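Local coordinates for conserved hypothetical protein (PDB 2AP3) that is of unknown function but belongs to a family of putative cell-wall binding lipoproteins and folds into a long bundle of helices, at residues 45-48 against 49-52; 58-61 against 62-65; 71-74 against 75-79; 158-161 against 162-166. One frame throughout, in Å; residues are numbered along the deposited sequence.

Interaction 1 of 4, residues 45-48 against 49-52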
loop_
_atom_site.group_PDB
_atom_site.type_symbol
_atom_site.label_atom_id
_atom_site.label_comp_id
_atom_site.label_asym_id
_atom_site.label_seq_id
_atom_site.Cartn_x
_atom_site.Cartn_y
_atom_site.Cartn_z
ATOM N N LEU A 45 6.675 14.569 3.491
ATOM C CA LEU A 45 8.067 14.231 3.748
ATOM C C LEU A 45 8.902 14.196 2.468
ATOM O O LEU A 45 10.053 14.642 2.463
ATOM C CB LEU A 45 8.142 12.891 4.488
ATOM C CG LEU A 45 7.752 12.992 5.968
ATOM C CD1 LEU A 45 7.423 11.600 6.526
ATOM C CD2 LEU A 45 8.845 13.676 6.783
ATOM N N ASP A 46 8.283 13.733 1.380
ATOM C CA ASP A 46 8.953 13.655 0.066
ATOM C C ASP A 46 9.247 15.088 -0.407
ATOM O O ASP A 46 10.311 15.363 -0.962
ATOM C CB ASP A 46 8.055 12.963 -0.973
ATOM C CG ASP A 46 7.989 11.438 -0.814
ATOM O OD1 ASP A 46 8.881 10.881 -0.187
ATOM O OD2 ASP A 46 7.060 10.816 -1.373
ATOM N N GLU A 47 8.314 16.009 -0.163
ATOM C CA GLU A 47 8.550 17.396 -0.556
ATOM C C GLU A 47 9.657 18.048 0.260
ATOM O O GLU A 47 10.489 18.776 -0.294
ATOM C CB GLU A 47 7.255 18.218 -0.496
ATOM C CG GLU A 47 6.294 17.871 -1.623
ATOM C CD GLU A 47 6.929 17.993 -3.011
ATOM O OE1 GLU A 47 7.395 19.104 -3.361
ATOM O OE2 GLU A 47 6.970 16.986 -3.742
ATOM N N LYS A 48 9.728 17.714 1.550
ATOM C CA LYS A 48 10.788 18.246 2.398
ATOM C C LYS A 48 12.154 17.717 1.956
ATOM O O LYS A 48 13.128 18.465 1.922
ATOM C CB LYS A 48 10.531 17.905 3.863
ATOM C CG LYS A 48 9.556 18.837 4.550
ATOM C CD LYS A 48 9.447 18.442 6.014
ATOM C CE LYS A 48 8.373 19.219 6.734
ATOM N NZ LYS A 48 6.970 18.980 6.248
ATOM N N LYS A 49 12.187 16.431 1.597
ATOM C CA LYS A 49 13.404 15.788 1.079
ATOM C C LYS A 49 13.908 16.537 -0.133
ATOM O O LYS A 49 15.089 16.870 -0.191
ATOM C CB LYS A 49 13.126 14.327 0.708
ATOM C CG LYS A 49 14.384 13.567 0.280
ATOM C CD LYS A 49 14.001 12.142 -0.080
ATOM C CE LYS A 49 15.144 11.353 -0.698
ATOM N NZ LYS A 49 15.382 11.766 -2.114
ATOM N N LYS A 50 13.011 16.847 -1.089
ATOM C CA LYS A 50 13.442 17.525 -2.326
ATOM C C LYS A 50 14.066 18.871 -2.020
ATOM O O LYS A 50 14.971 19.335 -2.724
ATOM C CB LYS A 50 12.264 17.724 -3.289
ATOM C CG LYS A 50 11.768 16.458 -3.915
ATOM C CD LYS A 50 10.516 16.779 -4.708
ATOM C CE LYS A 50 9.752 15.561 -5.082
ATOM N NZ LYS A 50 8.527 16.046 -5.725
ATOM N N LYS A 51 13.561 19.513 -0.979
ATOM C CA LYS A 51 14.065 20.827 -0.602
ATOM C C LYS A 51 15.446 20.813 0.059
ATOM O O LYS A 51 15.960 21.853 0.455
ATOM C CB LYS A 51 13.037 21.579 0.230
ATOM C CG LYS A 51 11.824 22.003 -0.633
ATOM C CD LYS A 51 10.937 23.010 0.032
ATOM C CE LYS A 51 9.824 23.414 -0.947
ATOM N NZ LYS A 51 8.931 24.491 -0.423
ATOM N N LEU A 52 16.052 19.630 0.161
ATOM C CA LEU A 52 17.448 19.545 0.604
ATOM C C LEU A 52 18.466 19.336 -0.535
ATOM O O LEU A 52 19.663 19.118 -0.310
ATOM C CB LEU A 52 17.579 18.470 1.667
ATOM C CG LEU A 52 16.762 18.722 2.931
ATOM C CD1 LEU A 52 16.573 17.434 3.692
ATOM C CD2 LEU A 52 17.450 19.803 3.794
#

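Interaction 2 of 4, residues 58-61 against 62-65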
loop_
_atom_site.group_PDB
_atom_site.type_symbol
_atom_site.label_atom_id
_atom_site.label_comp_id
_atom_site.label_asym_id
_atom_site.label_seq_id
_atom_site.Cartn_x
_atom_site.Cartn_y
_atom_site.Cartn_z
ATOM N N SER A 58 26.216 21.789 -0.629
ATOM C CA SER A 58 26.687 23.101 -0.173
ATOM C C SER A 58 28.189 23.140 0.080
ATOM O O SER A 58 28.776 22.176 0.581
ATOM C CB SER A 58 25.939 23.514 1.100
ATOM O OG SER A 58 26.379 24.788 1.569
ATOM N N LYS A 59 28.805 24.282 -0.232
ATOM C CA LYS A 59 30.224 24.488 0.055
ATOM C C LYS A 59 30.433 24.850 1.534
ATOM O O LYS A 59 31.550 24.783 2.051
ATOM C CB LYS A 59 30.823 25.567 -0.853
ATOM C CG LYS A 59 30.637 25.301 -2.344
ATOM C CD LYS A 59 31.399 26.289 -3.233
ATOM C CE LYS A 59 31.223 27.743 -2.796
ATOM N NZ LYS A 59 31.755 28.695 -3.819
ATOM N N ASP A 60 29.335 25.233 2.202
ATOM C CA ASP A 60 29.369 25.459 3.633
ATOM C C ASP A 60 29.278 24.096 4.307
ATOM O O ASP A 60 28.216 23.429 4.279
ATOM C CB ASP A 60 28.216 26.397 4.062
ATOM C CG ASP A 60 28.200 26.672 5.560
ATOM O OD1 ASP A 60 28.666 25.805 6.343
ATOM O OD2 ASP A 60 27.699 27.741 5.963
ATOM N N THR A 61 30.383 23.651 4.903
ATOM C CA THR A 61 30.407 22.296 5.512
ATOM C C THR A 61 29.320 22.048 6.549
ATOM O O THR A 61 28.833 20.914 6.698
ATOM C CB THR A 61 31.786 21.936 6.140
ATOM O OG1 THR A 61 32.067 22.795 7.256
ATOM C CG2 THR A 61 32.867 22.074 5.101
ATOM N N ALA A 62 28.944 23.103 7.279
ATOM C CA ALA A 62 27.874 22.977 8.261
ATOM C C ALA A 62 26.502 22.791 7.601
ATOM O O ALA A 62 25.709 21.975 8.050
ATOM C CB ALA A 62 27.853 24.170 9.180
ATOM N N VAL A 63 26.254 23.530 6.529
ATOM C CA VAL A 63 24.985 23.423 5.806
ATOM C C VAL A 63 24.887 22.056 5.170
ATOM O O VAL A 63 23.847 21.364 5.266
ATOM C CB VAL A 63 24.818 24.568 4.756
ATOM C CG1 VAL A 63 23.622 24.323 3.863
ATOM C CG2 VAL A 63 24.676 25.897 5.485
ATOM N N ARG A 64 25.974 21.637 4.543
ATOM C CA ARG A 64 26.009 20.294 3.940
ATOM C C ARG A 64 25.802 19.189 4.969
ATOM O O ARG A 64 24.995 18.267 4.747
ATOM C CB ARG A 64 27.332 20.116 3.190
ATOM C CG ARG A 64 27.399 18.825 2.389
ATOM C CD ARG A 64 28.813 18.575 1.892
ATOM N NE ARG A 64 29.103 19.408 0.746
ATOM C CZ ARG A 64 29.981 19.101 -0.202
ATOM N NH1 ARG A 64 30.659 17.963 -0.137
ATOM N NH2 ARG A 64 30.163 19.936 -1.217
ATOM N N GLY A 65 26.518 19.264 6.090
ATOM C CA GLY A 65 26.407 18.218 7.101
ATOM C C GLY A 65 25.015 18.142 7.678
ATOM O O GLY A 65 24.474 17.054 7.906
#

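Interaction 3 of 4, residues 71-74 against 75-79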
loop_
_atom_site.group_PDB
_atom_site.type_symbol
_atom_site.label_atom_id
_atom_site.label_comp_id
_atom_site.label_asym_id
_atom_site.label_seq_id
_atom_site.Cartn_x
_atom_site.Cartn_y
_atom_site.Cartn_z
ATOM N N LEU A 71 18.594 14.316 5.805
ATOM C CA LEU A 71 18.185 13.314 4.816
ATOM C C LEU A 71 18.072 11.918 5.424
ATOM O O LEU A 71 17.149 11.176 5.105
ATOM C CB LEU A 71 19.131 13.309 3.626
ATOM C CG LEU A 71 18.907 14.497 2.687
ATOM C CD1 LEU A 71 20.141 14.679 1.798
ATOM C CD2 LEU A 71 17.614 14.312 1.857
ATOM N N ILE A 72 18.972 11.597 6.358
ATOM C CA ILE A 72 18.919 10.310 7.060
ATOM C C ILE A 72 17.653 10.270 7.893
ATOM O O ILE A 72 16.876 9.321 7.791
ATOM C CB ILE A 72 20.156 10.111 7.951
ATOM C CG1 ILE A 72 21.397 9.966 7.069
ATOM C CG2 ILE A 72 19.977 8.886 8.881
ATOM C CD1 ILE A 72 22.723 9.986 7.837
ATOM N N LYS A 73 17.422 11.338 8.663
ATOM C CA LYS A 73 16.233 11.417 9.524
ATOM C C LYS A 73 14.968 11.293 8.687
ATOM O O LYS A 73 14.012 10.603 9.067
ATOM C CB LYS A 73 16.193 12.743 10.277
ATOM C CG LYS A 73 15.032 12.856 11.286
ATOM C CD LYS A 73 15.125 14.094 12.153
ATOM C CE LYS A 73 13.907 14.231 13.061
ATOM N NZ LYS A 73 12.655 14.515 12.313
ATOM N N ASN A 74 14.972 11.972 7.541
ATOM C CA ASN A 74 13.809 11.980 6.661
ATOM C C ASN A 74 13.477 10.577 6.100
ATOM O O ASN A 74 12.294 10.192 5.980
ATOM C CB ASN A 74 14.038 13.014 5.551
ATOM C CG ASN A 74 12.919 13.028 4.531
ATOM O OD1 ASN A 74 12.885 12.240 3.585
ATOM N ND2 ASN A 74 11.982 13.955 4.719
ATOM N N ALA A 75 14.518 9.808 5.787
ATOM C CA ALA A 75 14.292 8.416 5.354
ATOM C C ALA A 75 13.692 7.609 6.509
ATOM O O ALA A 75 12.698 6.885 6.316
ATOM C CB ALA A 75 15.584 7.811 4.839
ATOM N N ASP A 76 14.252 7.753 7.716
ATOM C CA ASP A 76 13.644 7.122 8.913
ATOM C C ASP A 76 12.184 7.537 9.097
ATOM O O ASP A 76 11.327 6.707 9.424
ATOM C CB ASP A 76 14.442 7.416 10.198
ATOM C CG ASP A 76 15.784 6.758 10.205
ATOM O OD1 ASP A 76 15.966 5.704 9.560
ATOM O OD2 ASP A 76 16.681 7.300 10.896
ATOM N N ASP A 77 11.907 8.816 8.867
ATOM C CA ASP A 77 10.581 9.354 9.116
ATOM C C ASP A 77 9.584 8.761 8.133
ATOM O O ASP A 77 8.452 8.446 8.488
ATOM C CB ASP A 77 10.594 10.887 8.953
ATOM C CG ASP A 77 11.265 11.598 10.103
ATOM O OD1 ASP A 77 11.540 10.967 11.141
ATOM O OD2 ASP A 77 11.535 12.816 9.918
ATOM N N ARG A 78 10.012 8.606 6.889
ATOM C CA ARG A 78 9.125 8.028 5.879
ATOM C C ARG A 78 8.850 6.564 6.179
ATOM O O ARG A 78 7.710 6.112 6.133
ATOM C CB ARG A 78 9.712 8.216 4.479
ATOM C CG ARG A 78 9.606 9.672 4.021
ATOM C CD ARG A 78 10.222 9.885 2.627
ATOM N NE ARG A 78 11.684 9.783 2.608
ATOM C CZ ARG A 78 12.380 9.084 1.715
ATOM N NH1 ARG A 78 11.770 8.412 0.743
ATOM N NH2 ARG A 78 13.709 9.079 1.790
ATOM N N LEU A 79 9.893 5.817 6.541
ATOM C CA LEU A 79 9.674 4.433 6.938
ATOM C C LEU A 79 8.772 4.297 8.166
ATOM O O LEU A 79 7.912 3.390 8.231
ATOM C CB LEU A 79 11.019 3.760 7.208
ATOM C CG LEU A 79 11.870 3.512 5.971
ATOM C CD1 LEU A 79 13.325 3.209 6.347
ATOM C CD2 LEU A 79 11.274 2.371 5.076
HETATM O O HOH W 1 15.397 11.184 2.949
HETATM O O HOH W 2 11.973 14.652 7.713
#

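Interaction 4 of 4, residues 158-161 against 162-166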
loop_
_atom_site.group_PDB
_atom_site.type_symbol
_atom_site.label_atom_id
_atom_site.label_comp_id
_atom_site.label_asym_id
_atom_site.label_seq_id
_atom_site.Cartn_x
_atom_site.Cartn_y
_atom_site.Cartn_z
ATOM N N GLN A 158 32.379 8.256 -7.359
ATOM C CA GLN A 158 32.275 6.855 -7.718
ATOM C C GLN A 158 31.350 6.106 -6.741
ATOM O O GLN A 158 30.467 5.348 -7.170
ATOM C CB GLN A 158 33.687 6.232 -7.752
ATOM C CG GLN A 158 33.744 4.791 -8.228
ATOM C CD GLN A 158 35.180 4.294 -8.448
ATOM O OE1 GLN A 158 36.150 4.874 -7.937
ATOM N NE2 GLN A 158 35.315 3.205 -9.210
ATOM N N GLY A 159 31.543 6.349 -5.442
ATOM C CA GLY A 159 30.718 5.726 -4.401
ATOM C C GLY A 159 29.264 6.180 -4.480
ATOM O O GLY A 159 28.336 5.378 -4.394
ATOM N N VAL A 160 29.081 7.481 -4.630
ATOM C CA VAL A 160 27.729 8.041 -4.801
ATOM C C VAL A 160 27.028 7.391 -5.985
ATOM O O VAL A 160 25.860 6.992 -5.883
ATOM C CB VAL A 160 27.780 9.583 -4.985
ATOM C CG1 VAL A 160 26.431 10.121 -5.487
ATOM C CG2 VAL A 160 28.155 10.257 -3.707
ATOM N N ASN A 161 27.735 7.263 -7.110
ATOM C CA ASN A 161 27.116 6.712 -8.310
ATOM C C ASN A 161 26.712 5.261 -8.134
ATOM O O ASN A 161 25.644 4.861 -8.570
ATOM C CB ASN A 161 28.052 6.852 -9.511
ATOM C CG ASN A 161 28.249 8.297 -9.932
ATOM O OD1 ASN A 161 27.549 9.195 -9.473
ATOM N ND2 ASN A 161 29.217 8.526 -10.817
ATOM N N GLU A 162 27.564 4.503 -7.454
ATOM C CA GLU A 162 27.343 3.072 -7.226
ATOM C C GLU A 162 26.135 2.867 -6.329
ATOM O O GLU A 162 25.344 1.944 -6.527
ATOM C CB GLU A 162 28.588 2.462 -6.587
ATOM C CG GLU A 162 28.514 0.955 -6.319
ATOM C CD GLU A 162 29.715 0.452 -5.535
ATOM O OE1 GLU A 162 30.717 1.196 -5.412
ATOM O OE2 GLU A 162 29.653 -0.692 -5.030
ATOM N N LYS A 163 25.968 3.742 -5.353
ATOM C CA LYS A 163 24.810 3.630 -4.468
ATOM C C LYS A 163 23.529 4.146 -5.106
ATOM O O LYS A 163 22.418 3.675 -4.791
ATOM C CB LYS A 163 25.124 4.299 -3.135
ATOM C CG LYS A 163 26.232 3.541 -2.433
ATOM C CD LYS A 163 26.763 4.217 -1.199
ATOM C CE LYS A 163 28.143 3.665 -0.814
ATOM N NZ LYS A 163 28.251 2.179 -0.795
ATOM N N SER A 164 23.688 5.113 -6.010
ATOM C CA SER A 164 22.595 5.688 -6.774
ATOM C C SER A 164 21.946 4.693 -7.741
ATOM O O SER A 164 20.723 4.615 -7.824
ATOM C CB SER A 164 23.098 6.881 -7.560
ATOM O OG SER A 164 23.263 7.990 -6.711
ATOM N N LYS A 165 22.766 3.957 -8.486
ATOM C CA LYS A 165 22.221 2.918 -9.382
ATOM C C LYS A 165 21.319 1.905 -8.644
ATOM O O LYS A 165 20.263 1.515 -9.167
ATOM C CB LYS A 165 23.318 2.230 -10.227
ATOM C CG LYS A 165 24.563 1.763 -9.474
ATOM C CD LYS A 165 25.414 0.754 -10.259
ATOM C CE LYS A 165 26.723 0.441 -9.517
ATOM N NZ LYS A 165 27.351 -0.856 -9.889
ATOM N N ALA A 166 21.705 1.510 -7.428
ATOM C CA ALA A 166 20.887 0.595 -6.617
ATOM C C ALA A 166 19.528 1.214 -6.256
ATOM O O ALA A 166 18.492 0.542 -6.345
ATOM C CB ALA A 166 21.624 0.187 -5.373
HETATM O O HOH W 3 31.902 2.245 -7.775
#

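Interaction 1 of 4, residues 45-48 against 49-52
E47 and K50, one helical turn apart, meet through a salt bridge: OE2 of E47 lies 2.7 Å from NZ of K50. The ammonium reaches the carboxylate on its syn side, 18° out of the carboxylate plane, so the approach is close to the plane without lying in it. Two chain shapes bring the charges together. The bend of the glutamate at its second torsion (chi2 -55°) swings the carboxylate round toward K50, whose extended chain runs back along the helix to meet it, the two crossing obliquely. On its way K50 lays its CG against the carbonyl of D46, 3.5 Å from that O. Behind the pair stands the backbone, with i to i+4 bonds from K49 N to L45 O, from K50 N to D46 O and, longest at 3.2 Å, from K51 N to E47 O. K51 N also bonds weakly to K48 O, a shift from i+4 toward i+3 pairing, and L52 N then bonds K49 O. On the inward face K49 packs on L71, N74 and R78 of helix 61-96 and on E143 and F147 of helix 109-150. The arrangement is an i to i+3 salt bridge on the exposed face of the last turn of helix 33-50, where an alpha-helix ends in a tighter turn.

Interaction 2 of 4, residues 58-61 against 62-65
D60 caps the start of helix 61-96, and its side chain crosses that of V63 at about a right angle. This is an N-cap: OD1 of D60 accepts from A62 N at 2.9 Å, nearly along its own C-O direction, and more weakly from V63 N at 3.3 Å. With CG placed opposite the backbone N (chi1 180°), the carboxylate folds back over the first turn. Its other oxygen, OD2, lies 3.6 Å from CG2 of V63. The valine thus presents one methyl to the cap, while CG1 turns to S58, 3.6 Å from its OG. That hydroxyl oxygen accepts from D60 N at 3.1 Å, an ST turn that shapes the backbone just ahead of the cap. R64 comes from the far end of the turn. Its backbone N donates to D60 O, and its side chain bends at chi3 (-78°) to bring the guanidinium back beside the loop. There the group offers its edge to the carbonyl of S58, and NH2 also reaches the carbonyl of N57 in a weak bond. S58 O takes two donors: R64 NE at 2.8 Å, 20° out of the guanidinium plane, and a weaker R64 NH2 at 3.2 Å.

Interaction 3 of 4, residues 71-74 against 75-79
A75 N donates to L71 O, one of the i to i+4 backbone bonds that run through this part of helix 61-96. D76 follows, its N bonded to I72 O and its carboxylate lying alongside the I72 side chain, OD2 4.2 Å from CG2; the charge is answered by K144 of helix 109-150, which forms a salt bridge with OD1. At D77 the K73 chain slants across to the carboxylate. K73 extends and then bends at its last torsion (chi4 -68°), which sets NZ 3.1 Å from D77 OD2, on the syn lone pair of that oxygen. The same OD2 accepts from a water at 2.9 Å, and this water takes a hydrogen from ND2 of N74. At R78, NE donates to OD1 of N74 at 2.9 Å, approaching 35° above the amide carbonyl plane, with the amide and guanidinium planes 29° apart; a weak bond runs from NE to N74 O. A second water joins R78 NH2 (2.9 Å), N74 OD1 and L71 O, while NH2 also pairs with E143. N74 ND2 reaches across to L45 O of helix 33-50. The amide of N74 is thus gripped on both its oxygen and its nitrogen, which fixes its flip. The bonds of NE and NH2 likewise restrain the rotation of the buried guanidinium and share its charge among the E143 carboxylate, the N74 amide and a water; NH1 adds a long, weak ion pair with D46.

Interaction 4 of 4, residues 158-161 against 162-166
Two hydrogen bonds from S164 converge on the carbonyl of V160, one from the backbone and one from the side chain. S164 N lies 2.9 Å from V160 O, and S164 OG lies 2.9 Å from the same atom, approaching 44° above the carbonyl plane. The hydroxyl gets there because OG stands opposite its own carbonyl carbon and beside the backbone N (chi1 -76°), a common way for a helical serine to bond back to the residue four before it. The remaining backbone bonds are regular i to i+4 pairs: E162 N to Q158 O, K163 N to G159 O, and K165 N to N161 O at 3.0 Å. One water makes a further polar link, donating to OE1 of E162 at 2.8 Å and weakly to Q158 O. Van der Waals contact between side chains is slight, and what there is sets carbon against oxygen: CG1 of V160 comes 4.0 Å from S164 OG, and the K163 chain passes G159, with its CG 3.4 Å from G159 O. At the start of helix 157-195, T156 OG1 accepts from G159 N, and N161 OD1 accepts from Q157 NE2. Facing helix 109-150, V160 packs on L150, K163 and S164 on L146, and the K163 ammonium makes a cation-pi contact with Y149.

Overall arrangement
The direct link lies between interactions 1 and 3, whose centres are 10 Å apart: the end of helix 33-50 rests on helix 61-96, with K49 CB 3.6 Å from N74 OD1 and R78 CG 3.6 Å from L45 CB. Interaction 2 begins the same helix 61-96 that carries interaction 3, about 19 Å away between centres, and lies about 17 Å from interaction 1, also between centres. Interaction 4 touches none of the others; its nearest atoms are about 9 Å from interaction 2. Helix 109-150 is a neighbour common to interactions 1, 3 and 4, meeting K49, R78 and S164. All four contacts lie on the same side of the chain's centre.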